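Local coordinates for uncharacterized protein (Kribbella flavida, PDB 4LMI) that is of unknown function but belongs to the SnoaL-like, NTF2-type family and is a putative ketosteroid isomerase, at residues D89-F97 with R107-A115. Residues are numbered along the deposited sequence; the frame is centred on the assembly and turned at random. Where two conformers were deposited one is given.
Sequences DERLVGVVF and RVTDFWPEA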
ATOM      1  N   ASP B  89      12.358  14.501 -11.660  0.50 60.49           N
ATOM      2  CA  ASP B  89      12.449  13.781 -12.928  0.50 57.47           C
ATOM      3  C   ASP B  89      12.085  12.306 -12.767  0.50 59.03           C
ATOM      4  O   ASP B  89      11.998  11.570 -13.754  0.50 58.25           O
ATOM      5  CB  ASP B  89      13.862  13.906 -13.510  0.50 54.15           C
ATOM      6  CG  ASP B  89      14.926  13.340 -12.586  0.50 45.38           C
ATOM      7  OD1 ASP B  89      14.604  13.037 -11.419  0.50 52.55           O
ATOM      8  OD2 ASP B  89      16.086  13.201 -13.027  0.50 45.58           O
ATOM      9  N   GLU B  90      11.872  11.886 -11.521  1.00 54.65           N
ATOM     10  CA  GLU B  90      11.606  10.489 -11.200  1.00 53.64           C
ATOM     11  C   GLU B  90      10.113  10.167 -11.169  1.00 52.65           C
ATOM     12  O   GLU B  90       9.306  10.940 -10.645  1.00 55.94           O
ATOM     13  CB  GLU B  90      12.258  10.130  -9.861  1.00 61.68           C
ATOM     14  CG  GLU B  90      12.231   8.646  -9.528  1.00 62.69           C
ATOM     15  CD  GLU B  90      13.107   8.290  -8.345  1.00 68.17           C
ATOM     16  OE1 GLU B  90      14.303   8.659  -8.346  1.00 75.88           O
ATOM     17  OE2 GLU B  90      12.603   7.626  -7.419  1.00 56.94           O
ATOM     18  N   ARG B  91       9.762   9.022 -11.750  1.00 45.11           N
ATOM     19  CA  ARG B  91       8.409   8.479 -11.673  1.00 45.41           C
ATOM     20  C   ARG B  91       8.371   7.471 -10.526  1.00 46.39           C
ATOM     21  O   ARG B  91       9.134   6.491 -10.510  1.00 46.03           O
ATOM     22  CB  ARG B  91       7.999   7.843 -13.005  1.00 48.41           C
ATOM     23  CG  ARG B  91       8.088   8.792 -14.196  1.00 53.24           C
ATOM     24  CD  ARG B  91       6.740   9.396 -14.551  1.00 63.81           C
ATOM     25  NE  ARG B  91       6.074   8.638 -15.611  1.00 71.94           N
ATOM     26  CZ  ARG B  91       4.832   8.857 -16.036  1.00 64.23           C
ATOM     27  NH1 ARG B  91       4.094   9.799 -15.494  1.00 67.02           N
ATOM     28  NH2 ARG B  91       4.329   8.106 -17.010  1.00 83.42           N
ATOM     29  N   LEU B  92       7.483   7.730  -9.571  0.50 46.73           N
ATOM     30  CA  LEU B  92       7.394   6.981  -8.324  0.50 45.30           C
ATOM     31  C   LEU B  92       5.962   6.543  -8.070  0.50 36.97           C
ATOM     32  O   LEU B  92       5.029   7.064  -8.677  0.50 36.47           O
ATOM     33  CB  LEU B  92       7.833   7.873  -7.164  0.50 49.78           C
ATOM     34  CG  LEU B  92       9.309   7.918  -6.793  0.50 49.93           C
ATOM     35  CD1 LEU B  92       9.767   9.359  -6.681  0.50 46.90           C
ATOM     36  CD2 LEU B  92       9.548   7.163  -5.496  0.50 51.51           C
ATOM     37  N   VAL B  93       5.797   5.588  -7.160  1.00 33.79           N
ATOM     38  CA  VAL B  93       4.473   5.213  -6.673  1.00 30.57           C
ATOM     39  C   VAL B  93       4.447   5.392  -5.157  1.00 28.79           C
ATOM     40  O   VAL B  93       5.420   5.085  -4.461  1.00 29.47           O
ATOM     41  CB  VAL B  93       4.073   3.777  -7.086  1.00 34.22           C
ATOM     42  CG1 VAL B  93       2.816   3.316  -6.356  1.00 37.08           C
ATOM     43  CG2 VAL B  93       3.857   3.702  -8.591  1.00 32.49           C
ATOM     44  N   GLY B  94       3.348   5.937  -4.658  1.00 27.28           N
ATOM     45  CA  GLY B  94       3.132   6.014  -3.224  1.00 25.62           C
ATOM     46  C   GLY B  94       1.959   5.145  -2.845  1.00 25.22           C
ATOM     47  O   GLY B  94       1.003   5.025  -3.604  1.00 25.84           O
ATOM     48  N   VAL B  95       2.057   4.510  -1.685  1.00 24.46           N
ATOM     49  CA  VAL B  95       0.930   3.811  -1.101  1.00 23.74           C
ATOM     50  C   VAL B  95       0.833   4.356   0.308  1.00 22.95           C
ATOM     51  O   VAL B  95       1.781   4.252   1.087  1.00 24.47           O
ATOM     52  CB  VAL B  95       1.100   2.280  -1.070  1.00 24.39           C
ATOM     53  CG1 VAL B  95      -0.139   1.643  -0.460  1.00 29.63           C
ATOM     54  CG2 VAL B  95       1.341   1.725  -2.469  1.00 26.10           C
ATOM     55  N   VAL B  96      -0.313   4.952   0.612  1.00 22.95           N
ATOM     56  CA  VAL B  96      -0.504   5.695   1.851  1.00 21.58           C
ATOM     57  C   VAL B  96      -1.680   5.121   2.633  1.00 21.69           C
ATOM     58  O   VAL B  96      -2.774   4.964   2.085  1.00 21.93           O
ATOM     59  CB  VAL B  96      -0.771   7.191   1.561  1.00 21.05           C
ATOM     60  CG1 VAL B  96      -0.999   7.962   2.855  1.00 20.53           C
ATOM     61  CG2 VAL B  96       0.383   7.807   0.779  1.00 22.42           C
ATOM     62  N   PHE B  97      -1.454   4.817   3.909  1.00 20.27           N
ATOM     63  CA  PHE B  97      -2.536   4.397   4.794  1.00 21.42           C
ATOM     64  C   PHE B  97      -2.935   5.552   5.686  1.00 21.79           C
ATOM     65  O   PHE B  97      -2.082   6.175   6.322  1.00 21.93           O
ATOM     66  CB  PHE B  97      -2.137   3.188   5.637  1.00 20.64           C
ATOM     67  CG  PHE B  97      -1.930   1.935   4.829  1.00 22.64           C
ATOM     68  CD1 PHE B  97      -3.010   1.122   4.488  1.00 21.36           C
ATOM     69  CD2 PHE B  97      -0.657   1.572   4.400  1.00 23.70           C
ATOM     70  CE1 PHE B  97      -2.820  -0.030   3.740  1.00 23.01           C
ATOM     71  CE2 PHE B  97      -0.460   0.417   3.650  1.00 26.62           C
ATOM     72  CZ  PHE B  97      -1.542  -0.384   3.318  1.00 25.34           C
ATOM     73  N   ARG B 107      -3.742   9.540  11.538  1.00 21.38           N
ATOM     74  CA  ARG B 107      -2.489   8.854  11.225  1.00 20.27           C
ATOM     75  C   ARG B 107      -2.276   8.838   9.726  1.00 20.91           C
ATOM     76  O   ARG B 107      -3.233   8.671   8.959  1.00 21.65           O
ATOM     77  CB  ARG B 107      -2.490   7.421  11.765  1.00 23.21           C
ATOM     78  CG  ARG B 107      -2.610   7.336  13.279  1.00 24.93           C
ATOM     79  CD  ARG B 107      -2.557   5.911  13.796  1.00 27.89           C
ATOM     80  NE  ARG B 107      -2.831   5.894  15.230  1.00 35.33           N
ATOM     81  CZ  ARG B 107      -1.897   5.920  16.180  1.00 34.64           C
ATOM     82  NH1 ARG B 107      -0.609   5.945  15.860  1.00 35.63           N
ATOM     83  NH2 ARG B 107      -2.256   5.911  17.455  1.00 39.13           N
ATOM     84  N   VAL B 108      -1.026   9.028   9.319  1.00 19.39           N
ATOM     85  CA  VAL B 108      -0.626   8.912   7.915  1.00 20.88           C
ATOM     86  C   VAL B 108       0.600   8.016   7.907  1.00 20.64           C
ATOM     87  O   VAL B 108       1.565   8.297   8.604  1.00 22.26           O
ATOM     88  CB  VAL B 108      -0.259  10.291   7.301  1.00 20.58           C
ATOM     89  CG1 VAL B 108       0.245  10.152   5.866  1.00 20.51           C
ATOM     90  CG2 VAL B 108      -1.439  11.254   7.351  1.00 22.72           C
ATOM     91  N   THR B 109       0.556   6.927   7.145  1.00 21.22           N
ATOM     92  CA  THR B 109       1.730   6.074   6.979  1.00 20.71           C
ATOM     93  C   THR B 109       2.016   5.961   5.491  1.00 20.92           C
ATOM     94  O   THR B 109       1.201   5.415   4.741  1.00 20.92           O
ATOM     95  CB  THR B 109       1.529   4.691   7.642  1.00 21.63           C
ATOM     96  OG1 THR B 109       1.247   4.881   9.032  1.00 25.86           O
ATOM     97  CG2 THR B 109       2.780   3.830   7.522  1.00 20.76           C
ATOM     98  N   ASP B 110       3.166   6.508   5.090  1.00 22.26           N
ATOM     99  CA  ASP B 110       3.583   6.632   3.691  1.00 22.15           C
ATOM    100  C   ASP B 110       4.552   5.523   3.329  1.00 21.26           C
ATOM    101  O   ASP B 110       5.511   5.274   4.069  1.00 22.57           O
ATOM    102  CB  ASP B 110       4.346   7.950   3.489  1.00 23.62           C
ATOM    103  CG  ASP B 110       3.463   9.120   3.058  1.00 23.94           C
ATOM    104  OD1 ASP B 110       2.233   9.112   3.279  1.00 22.64           O
ATOM    105  OD2 ASP B 110       4.038  10.090   2.508  1.00 25.76           O
ATOM    106  N   PHE B 111       4.307   4.880   2.187  1.00 22.45           N
ATOM    107  CA  PHE B 111       5.278   4.004   1.534  1.00 24.07           C
ATOM    108  C   PHE B 111       5.577   4.560   0.150  1.00 24.40           C
ATOM    109  O   PHE B 111       4.660   4.981  -0.562  1.00 22.99           O
ATOM    110  CB  PHE B 111       4.727   2.583   1.390  1.00 24.09           C
ATOM    111  CG  PHE B 111       4.524   1.876   2.697  1.00 23.53           C
ATOM    112  CD1 PHE B 111       5.591   1.227   3.322  1.00 24.74           C
ATOM    113  CD2 PHE B 111       3.266   1.850   3.304  1.00 22.18           C
ATOM    114  CE1 PHE B 111       5.410   0.567   4.530  1.00 24.64           C
ATOM    115  CE2 PHE B 111       3.081   1.191   4.513  1.00 24.50           C
ATOM    116  CZ  PHE B 111       4.156   0.550   5.127  1.00 24.47           C
ATOM    117  N   TRP B 112       6.855   4.558  -0.226  1.00 25.31           N
ATOM    118  CA  TRP B 112       7.271   5.035  -1.545  1.00 25.91           C
ATOM    119  C   TRP B 112       8.087   3.992  -2.251  1.00 26.30           C
ATOM    120  O   TRP B 112       9.312   4.100  -2.310  1.00 29.53           O
ATOM    121  CB  TRP B 112       8.013   6.365  -1.420  1.00 27.95           C
ATOM    122  CG  TRP B 112       7.095   7.420  -0.867  1.00 28.59           C
ATOM    123  CD1 TRP B 112       7.009   7.878   0.446  1.00 30.16           C
ATOM    124  CD2 TRP B 112       6.038   8.131  -1.592  1.00 31.51           C
ATOM    125  NE1 TRP B 112       6.013   8.818   0.570  1.00 29.96           N
ATOM    126  CE2 TRP B 112       5.391   9.014  -0.614  1.00 30.59           C
ATOM    127  CE3 TRP B 112       5.588   8.137  -2.908  1.00 33.58           C
ATOM    128  CZ2 TRP B 112       4.345   9.859  -0.965  1.00 32.22           C
ATOM    129  CZ3 TRP B 112       4.529   8.987  -3.247  1.00 35.37           C
ATOM    130  CH2 TRP B 112       3.925   9.827  -2.296  1.00 34.43           C
ATOM    131  N   PRO B 113       7.417   2.946  -2.780  1.00 25.64           N
ATOM    132  CA  PRO B 113       8.156   1.894  -3.472  1.00 25.15           C
ATOM    133  C   PRO B 113       8.816   2.446  -4.723  1.00 27.95           C
ATOM    134  O   PRO B 113       8.232   3.290  -5.411  1.00 31.99           O
ATOM    135  CB  PRO B 113       7.070   0.874  -3.839  1.00 26.78           C
ATOM    136  CG  PRO B 113       5.781   1.632  -3.791  1.00 29.64           C
ATOM    137  CD  PRO B 113       5.975   2.646  -2.709  1.00 26.85           C
ATOM    138  N   GLU B 114      10.037   1.989  -4.981  1.00 31.09           N
ATOM    139  CA  GLU B 114      10.793   2.384  -6.172  1.00 34.17           C
ATOM    140  C   GLU B 114      11.092   1.165  -7.025  1.00 33.59           C
ATOM    141  O   GLU B 114      11.098   0.043  -6.522  1.00 32.43           O
ATOM    142  CB  GLU B 114      12.097   3.077  -5.772  1.00 35.67           C
ATOM    143  CG  GLU B 114      11.866   4.359  -4.991  1.00 39.81           C
ATOM    144  CD  GLU B 114      13.136   5.101  -4.662  1.00 41.60           C
ATOM    145  OE1 GLU B 114      13.903   4.619  -3.806  1.00 45.35           O
ATOM    146  OE2 GLU B 114      13.355   6.180  -5.248  1.00 46.04           O
ATOM    147  N   ALA B 115      11.337   1.388  -8.315  1.00 35.56           N
ATOM    148  CA  ALA B 115      11.695   0.302  -9.231  1.00 35.53           C
ATOM    149  C   ALA B 115      12.935  -0.438  -8.725  1.00 33.36           C
ATOM    150  O   ALA B 115      13.802   0.160  -8.094  1.00 35.59           O
ATOM    151  CB  ALA B 115      11.929   0.843 -10.635  1.00 36.48           C
TER
HETATM  152  O   HOH W   1      11.204   4.225  -9.159  1.00 42.83           O
HETATM  153  O   HOH W   2      -1.700   5.205   9.124  1.00 31.79           O
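F111 and V95 exchange two backbone hydrogen bonds, V95 N to F111 O at 2.9 Å and F111 N to V95 O at 2.8 Å; F97 and T109 repeat the pattern, making this an antiparallel hairpin ladder. Beta-branched V95, V96 and T109 suit such extended backbone. The edge of the F97 ring meets F111 diagonally across the hairpin, CE2 to CE2 at 3.7 Å, since the V96–D110 pair between them turns its side chains to the other face. Packing is close where W112 and P113 follow the strand end. With CG anti to its carbonyl carbon (chi1 -63°), the W112 indole lies against G94, CZ3 approaching G94 CA to 3.3 Å, where glycine leaves room for the six-membered ring. W112 NE1 donates to D110 OD2 at 3.0 Å from above the carboxylate plane, and the same buried oxygen bonds Y39. The W112 side chain is about 4 Å from a bound buffer molecule, probably from the crystallisation liquor, which may mark a pocket. P113, having no N-H to give, sets its CD 3.1 Å from V93 O and ends the ladder. Beyond it, partly exposed E90 and E114 bring their OE2 atoms to 2.7 Å, consistent with a shared proton, though E90 is poorly ordered. Water accepting from A115 N donates weakly to R91 O, joining the segments where direct pairing has stopped. Within the curved NTF2-like sheet the hairpin lies between strands 78-87 and 37-41; F18 and Y17 of helix 6-22 cover V96 and V108, while V95 packs on V95 of the second subunit and F97 makes a cation-pi contact with its R71.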